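Side-chain contacts in ORF59 (Human herpesvirus 8, PDB 3HSL), which raises the processivity of the viral DNA polymerase during lytic replication, probably by acting as a sliding clamp on the template: residues K23-R26 and V27-I31; H43-A46 and C47-T50. One frame throughout, in Å; residues are numbered along the deposited sequence.

Contact 1 of 2, residues K23-R26 and V27-I31; sequences KIRR and VNEHI
Arg-25 lays its guanidinium over the carboxylate of Glu-29 one helical turn on, an i to i+4 salt bridge on helix 18-35 of a protein from the DNA-clamp superfamily. The two planes are stacked only 11° apart, and OE2 of Glu-29 stands above the guanidinium, offset toward its rim, 3.2 Å from NH2 of Arg-25. No N-H points at this oxygen, so the attraction is one of charge rather than of a directed bond. The arginine chain runs extended from CG to NE, whereas Glu-29 bends at chi2 (-62°), which folds its carboxylate back across the guanidinium. Each partner has a further tie: NE of Arg-25 makes a weak hydrogen bond to Phe-104 O, and OE1 of Glu-29 meets Lys-32 in a second salt bridge, so the carboxylate probably shares its charge between two cations.

The backbones of the same two residues are joined as well, Glu-29 N donating to Arg-25 O at 2.9 Å. On the buried side of the helix, CG2 of Ile-24 meets CG2 of Val-27 at 4.0 Å, with Ile-24 also packing on Ile-67 of strand 61-67 and Val-27 on Trp-269. The turn between them is closed by an i to i+3 bond, in which Val-27 N donates to Ile-24 O at 2.8 Å.

Contact 2 of 2, residues H43-A46 and C47-T50; sequences HGSA and CTPT
With chi1 at 56°, CG of His-43 is tucked between the backbone N and the carbonyl carbon, and the imidazole is brought over Thr-50 on the neighbouring strand. CB of Thr-50 lies over one face, 3.8 Å from the centroid of the His-43 ring and 29° off the normal, a CH-pi contact. The threonine rotamer, with CG2 anti to the backbone N, carries that methyl to the far end of the ring, where CG2 of Thr-50 is 3.5 Å from NE2 of His-43, a nitrogen that is itself hydrogen-bonded to OG of Ser-52.

Two backbone bonds fix the same pair: His-43 N donates to Thr-50 O at 3.1 Å, and Thr-50 N to His-43 O at 2.6 Å. At Gly-44 (phi 112°, psi -155°) a CB would jam against the carbonyl O of His-43, which by itself calls for glycine. Beyond it, OG of Ser-45 accepts a hydrogen bond from Thr-48 N at 3.2 Å, while Pro-49, lacking an N-H, rests its CB 3.4 Å from Ser-45 O. Tyr-12 OH bonds to Ala-46 O and joins the turn to strand 12-16. The whole is a beta hairpin between strands 39-43 and 49-56, its closing antiparallel hydrogen-bonded pair topped by a cross-strand histidine-threonine contact.

Overall arrangement
From the N terminus, the chain leaves strand 12-16 and enters helix 18-35, where contact 1 links successive turns within the helix and closes no long loop. Strand 39-43 follows, and contact 2 closes the short connection that returns the chain along strand 49-56. The two contacts are in series, neither nesting nor crossing, with centres 22 Å apart and nearest atoms about 10 Å apart. They are related through the sheet: strand 49-56 pairs with strand 61-67, on which the helix bearing contact 1 rests. Helix and hairpin are thus connected indirectly, through the antiparallel strands 39-43, 49-56 and 61-67; strand 83-89 lies beside 39-43.

Contact 1 of 2, residues K23-R26 and V27-I31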
ATOM      1  N   LYS A  23     -18.570  -3.251 -11.111  1.00 22.91           N
ATOM      2  CA  LYS A  23     -19.763  -3.851 -10.541  1.00 23.69           C
ATOM      3  C   LYS A  23     -19.388  -5.013  -9.631  1.00 24.28           C
ATOM      4  O   LYS A  23     -20.158  -5.393  -8.764  1.00 24.30           O
ATOM      5  CB  LYS A  23     -20.720  -4.304 -11.644  1.00 23.72           C
ATOM      6  N   ILE A  24     -18.194  -5.561  -9.839  1.00 25.01           N
ATOM      7  CA  ILE A  24     -17.702  -6.703  -9.072  1.00 25.91           C
ATOM      8  C   ILE A  24     -16.660  -6.339  -8.017  1.00 26.03           C
ATOM      9  O   ILE A  24     -16.291  -7.181  -7.198  1.00 25.36           O
ATOM     10  CB  ILE A  24     -17.079  -7.731 -10.036  1.00 26.43           C
ATOM     11  CG1 ILE A  24     -18.132  -8.237 -11.012  1.00 27.82           C
ATOM     12  CG2 ILE A  24     -16.486  -8.923  -9.291  1.00 27.13           C
ATOM     13  CD1 ILE A  24     -17.543  -9.140 -12.074  1.00 29.97           C
ATOM     14  N   ARG A  25     -16.201  -5.087  -8.049  1.00 26.97           N
ATOM     15  CA  ARG A  25     -15.173  -4.554  -7.139  1.00 27.88           C
ATOM     16  C   ARG A  25     -15.252  -5.043  -5.671  1.00 28.07           C
ATOM     17  O   ARG A  25     -14.233  -5.395  -5.061  1.00 27.96           O
ATOM     18  CB  ARG A  25     -15.173  -3.025  -7.200  1.00 28.31           C
ATOM     19  CG  ARG A  25     -13.983  -2.419  -6.518  1.00 31.08           C
ATOM     20  CD  ARG A  25     -13.910  -0.904  -6.593  1.00 34.00           C
ATOM     21  NE  ARG A  25     -12.674  -0.480  -5.936  1.00 37.30           N
ATOM     22  CZ  ARG A  25     -12.538  -0.324  -4.614  1.00 40.35           C
ATOM     23  NH1 ARG A  25     -13.566  -0.555  -3.784  1.00 41.19           N
ATOM     24  NH2 ARG A  25     -11.369   0.065  -4.111  1.00 41.07           N
ATOM     25  N   ARG A  26     -16.466  -5.059  -5.131  1.00 28.00           N
ATOM     26  CA  ARG A  26     -16.765  -5.476  -3.765  1.00 28.41           C
ATOM     27  C   ARG A  26     -16.196  -6.866  -3.473  1.00 27.77           C
ATOM     28  O   ARG A  26     -15.727  -7.134  -2.374  1.00 28.09           O
ATOM     29  CB  ARG A  26     -18.289  -5.469  -3.628  1.00 29.64           C
ATOM     30  CG  ARG A  26     -18.902  -5.241  -2.262  1.00 31.70           C
ATOM     31  CD  ARG A  26     -20.388  -4.815  -2.551  1.00 34.32           C
ATOM     32  NE  ARG A  26     -20.988  -3.952  -1.533  1.00 33.56           N
ATOM     33  CZ  ARG A  26     -20.874  -2.626  -1.563  1.00 34.40           C
ATOM     34  NH1 ARG A  26     -20.192  -2.045  -2.545  1.00 34.24           N
ATOM     35  NH2 ARG A  26     -21.434  -1.876  -0.619  1.00 34.68           N
ATOM     36  N   VAL A  27     -16.233  -7.756  -4.456  1.00 26.90           N
ATOM     37  CA  VAL A  27     -15.694  -9.090  -4.256  1.00 26.44           C
ATOM     38  C   VAL A  27     -14.169  -9.004  -4.139  1.00 26.66           C
ATOM     39  O   VAL A  27     -13.559  -9.673  -3.293  1.00 27.35           O
ATOM     40  CB  VAL A  27     -16.054 -10.058  -5.399  1.00 26.10           C
ATOM     41  CG1 VAL A  27     -15.535 -11.449  -5.077  1.00 25.55           C
ATOM     42  CG2 VAL A  27     -17.552 -10.119  -5.606  1.00 25.86           C
ATOM     43  N   ASN A  28     -13.561  -8.180  -4.987  1.00 25.95           N
ATOM     44  CA  ASN A  28     -12.125  -8.017  -4.985  1.00 25.49           C
ATOM     45  C   ASN A  28     -11.592  -7.379  -3.701  1.00 25.58           C
ATOM     46  O   ASN A  28     -10.540  -7.774  -3.215  1.00 26.19           O
ATOM     47  CB  ASN A  28     -11.692  -7.182  -6.178  1.00 25.62           C
ATOM     48  CG  ASN A  28     -10.197  -7.119  -6.314  1.00 25.64           C
ATOM     49  OD1 ASN A  28      -9.520  -8.153  -6.411  1.00 25.77           O
ATOM     50  ND2 ASN A  28      -9.662  -5.904  -6.325  1.00 26.03           N
ATOM     51  N   GLU A  29     -12.305  -6.398  -3.151  1.00 25.40           N
ATOM     52  CA  GLU A  29     -11.882  -5.742  -1.904  1.00 25.66           C
ATOM     53  C   GLU A  29     -11.918  -6.676  -0.690  1.00 24.98           C
ATOM     54  O   GLU A  29     -11.185  -6.487   0.289  1.00 25.45           O
ATOM     55  CB  GLU A  29     -12.731  -4.499  -1.612  1.00 26.21           C
ATOM     56  CG  GLU A  29     -12.529  -3.409  -2.642  1.00 30.53           C
ATOM     57  CD  GLU A  29     -11.084  -2.898  -2.666  1.00 34.14           C
ATOM     58  OE1 GLU A  29     -10.624  -2.412  -1.597  1.00 34.18           O
ATOM     59  OE2 GLU A  29     -10.428  -2.985  -3.753  1.00 35.20           O
ATOM     60  N   HIS A  30     -12.773  -7.684  -0.754  1.00 23.45           N
ATOM     61  CA  HIS A  30     -12.899  -8.602   0.345  1.00 21.98           C
ATOM     62  C   HIS A  30     -11.758  -9.621   0.371  1.00 21.41           C
ATOM     63  O   HIS A  30     -11.359 -10.071   1.442  1.00 21.12           O
ATOM     64  CB  HIS A  30     -14.261  -9.272   0.263  1.00 21.76           C
ATOM     65  CG  HIS A  30     -14.554 -10.192   1.397  1.00 21.11           C
ATOM     66  ND1 HIS A  30     -14.895  -9.736   2.652  1.00 20.54           N
ATOM     67  CD2 HIS A  30     -14.562 -11.542   1.469  1.00 21.03           C
ATOM     68  CE1 HIS A  30     -15.097 -10.768   3.450  1.00 20.23           C
ATOM     69  NE2 HIS A  30     -14.902 -11.876   2.757  1.00 20.45           N
ATOM     70  N   ILE A  31     -11.226  -9.981  -0.795  1.00 20.54           N
ATOM     71  CA  ILE A  31     -10.163 -10.987  -0.848  1.00 19.89           C
ATOM     72  C   ILE A  31      -8.785 -10.416  -1.100  1.00 19.93           C
ATOM     73  O   ILE A  31      -7.821 -11.165  -1.180  1.00 19.45           O
ATOM     74  CB  ILE A  31     -10.424 -12.043  -1.961  1.00 19.65           C
ATOM     75  CG1 ILE A  31     -10.263 -11.430  -3.359  1.00 19.67           C
ATOM     76  CG2 ILE A  31     -11.802 -12.717  -1.776  1.00 19.70           C
ATOM     77  CD1 ILE A  31     -10.324 -12.456  -4.540  1.00 19.08           C
TER

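Contact 2 of 2, residues H43-A46 and C47-T50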
ATOM      1  N   HIS A  43      -6.793 -16.960 -19.342  1.00 14.36           N
ATOM      2  CA  HIS A  43      -6.887 -18.286 -19.938  1.00 13.67           C
ATOM      3  C   HIS A  43      -8.252 -18.620 -20.511  1.00 14.19           C
ATOM      4  O   HIS A  43      -9.246 -17.958 -20.206  1.00 14.35           O
ATOM      5  CB  HIS A  43      -6.660 -19.248 -18.792  1.00 12.62           C
ATOM      6  CG  HIS A  43      -7.623 -19.016 -17.680  1.00 11.70           C
ATOM      7  ND1 HIS A  43      -8.778 -19.749 -17.536  1.00 11.50           N
ATOM      8  CD2 HIS A  43      -7.613 -18.122 -16.660  1.00 11.58           C
ATOM      9  CE1 HIS A  43      -9.438 -19.325 -16.472  1.00 11.44           C
ATOM     10  NE2 HIS A  43      -8.754 -18.336 -15.921  1.00 11.39           N
ATOM     11  N   GLY A  44      -8.293 -19.659 -21.339  1.00 14.43           N
ATOM     12  CA  GLY A  44      -9.526 -20.101 -21.968  1.00 14.93           C
ATOM     13  C   GLY A  44      -9.443 -19.826 -23.447  1.00 15.71           C
ATOM     14  O   GLY A  44      -8.350 -19.749 -24.010  1.00 15.91           O
ATOM     15  N   SER A  45     -10.585 -19.671 -24.095  1.00 16.43           N
ATOM     16  CA  SER A  45     -10.573 -19.408 -25.530  1.00 17.69           C
ATOM     17  C   SER A  45      -9.890 -18.070 -25.814  1.00 17.80           C
ATOM     18  O   SER A  45      -9.937 -17.163 -24.989  1.00 17.41           O
ATOM     19  CB  SER A  45     -11.998 -19.427 -26.090  1.00 18.11           C
ATOM     20  OG  SER A  45     -12.786 -18.455 -25.419  1.00 20.04           O
ATOM     21  N   ALA A  46      -9.257 -17.959 -26.984  1.00 18.40           N
ATOM     22  CA  ALA A  46      -8.573 -16.727 -27.382  1.00 18.92           C
ATOM     23  C   ALA A  46      -9.599 -15.633 -27.623  1.00 19.68           C
ATOM     24  O   ALA A  46      -9.316 -14.446 -27.456  1.00 20.09           O
ATOM     25  CB  ALA A  46      -7.742 -16.951 -28.624  1.00 18.68           C
ATOM     26  N   CYS A  47     -10.795 -16.060 -28.016  1.00 20.30           N
ATOM     27  CA  CYS A  47     -11.910 -15.173 -28.292  1.00 20.94           C
ATOM     28  C   CYS A  47     -12.458 -14.522 -27.023  1.00 20.68           C
ATOM     29  O   CYS A  47     -12.556 -13.302 -26.946  1.00 21.01           O
ATOM     30  CB  CYS A  47     -12.981 -15.953 -29.022  1.00 21.25           C
ATOM     31  SG  CYS A  47     -12.292 -16.584 -30.554  1.00 26.10           S
ATOM     32  N   THR A  48     -12.817 -15.322 -26.027  1.00 19.99           N
ATOM     33  CA  THR A  48     -13.326 -14.751 -24.792  1.00 19.56           C
ATOM     34  C   THR A  48     -12.619 -15.451 -23.638  1.00 18.98           C
ATOM     35  O   THR A  48     -13.118 -16.443 -23.127  1.00 19.12           O
ATOM     36  CB  THR A  48     -14.852 -14.914 -24.660  1.00 19.64           C
ATOM     37  OG1 THR A  48     -15.170 -16.301 -24.531  1.00 20.12           O
ATOM     38  CG2 THR A  48     -15.587 -14.326 -25.872  1.00 19.67           C
ATOM     39  N   PRO A  49     -11.449 -14.937 -23.227  1.00 18.23           N
ATOM     40  CA  PRO A  49     -10.723 -15.570 -22.145  1.00 17.91           C
ATOM     41  C   PRO A  49     -11.188 -15.118 -20.770  1.00 18.33           C
ATOM     42  O   PRO A  49     -11.816 -14.073 -20.620  1.00 18.65           O
ATOM     43  CB  PRO A  49      -9.295 -15.102 -22.373  1.00 17.98           C
ATOM     44  CG  PRO A  49      -9.442 -13.743 -22.997  1.00 18.32           C
ATOM     45  CD  PRO A  49     -10.748 -13.752 -23.753  1.00 18.15           C
ATOM     46  N   THR A  50     -10.863 -15.923 -19.769  1.00 18.19           N
ATOM     47  CA  THR A  50     -11.224 -15.654 -18.406  1.00 17.31           C
ATOM     48  C   THR A  50     -10.088 -14.986 -17.681  1.00 17.06           C
ATOM     49  O   THR A  50      -8.909 -15.259 -17.935  1.00 17.02           O
ATOM     50  CB  THR A  50     -11.593 -16.947 -17.697  1.00 17.18           C
ATOM     51  OG1 THR A  50     -12.780 -17.471 -18.297  1.00 18.65           O
ATOM     52  CG2 THR A  50     -11.870 -16.711 -16.241  1.00 17.22           C
TER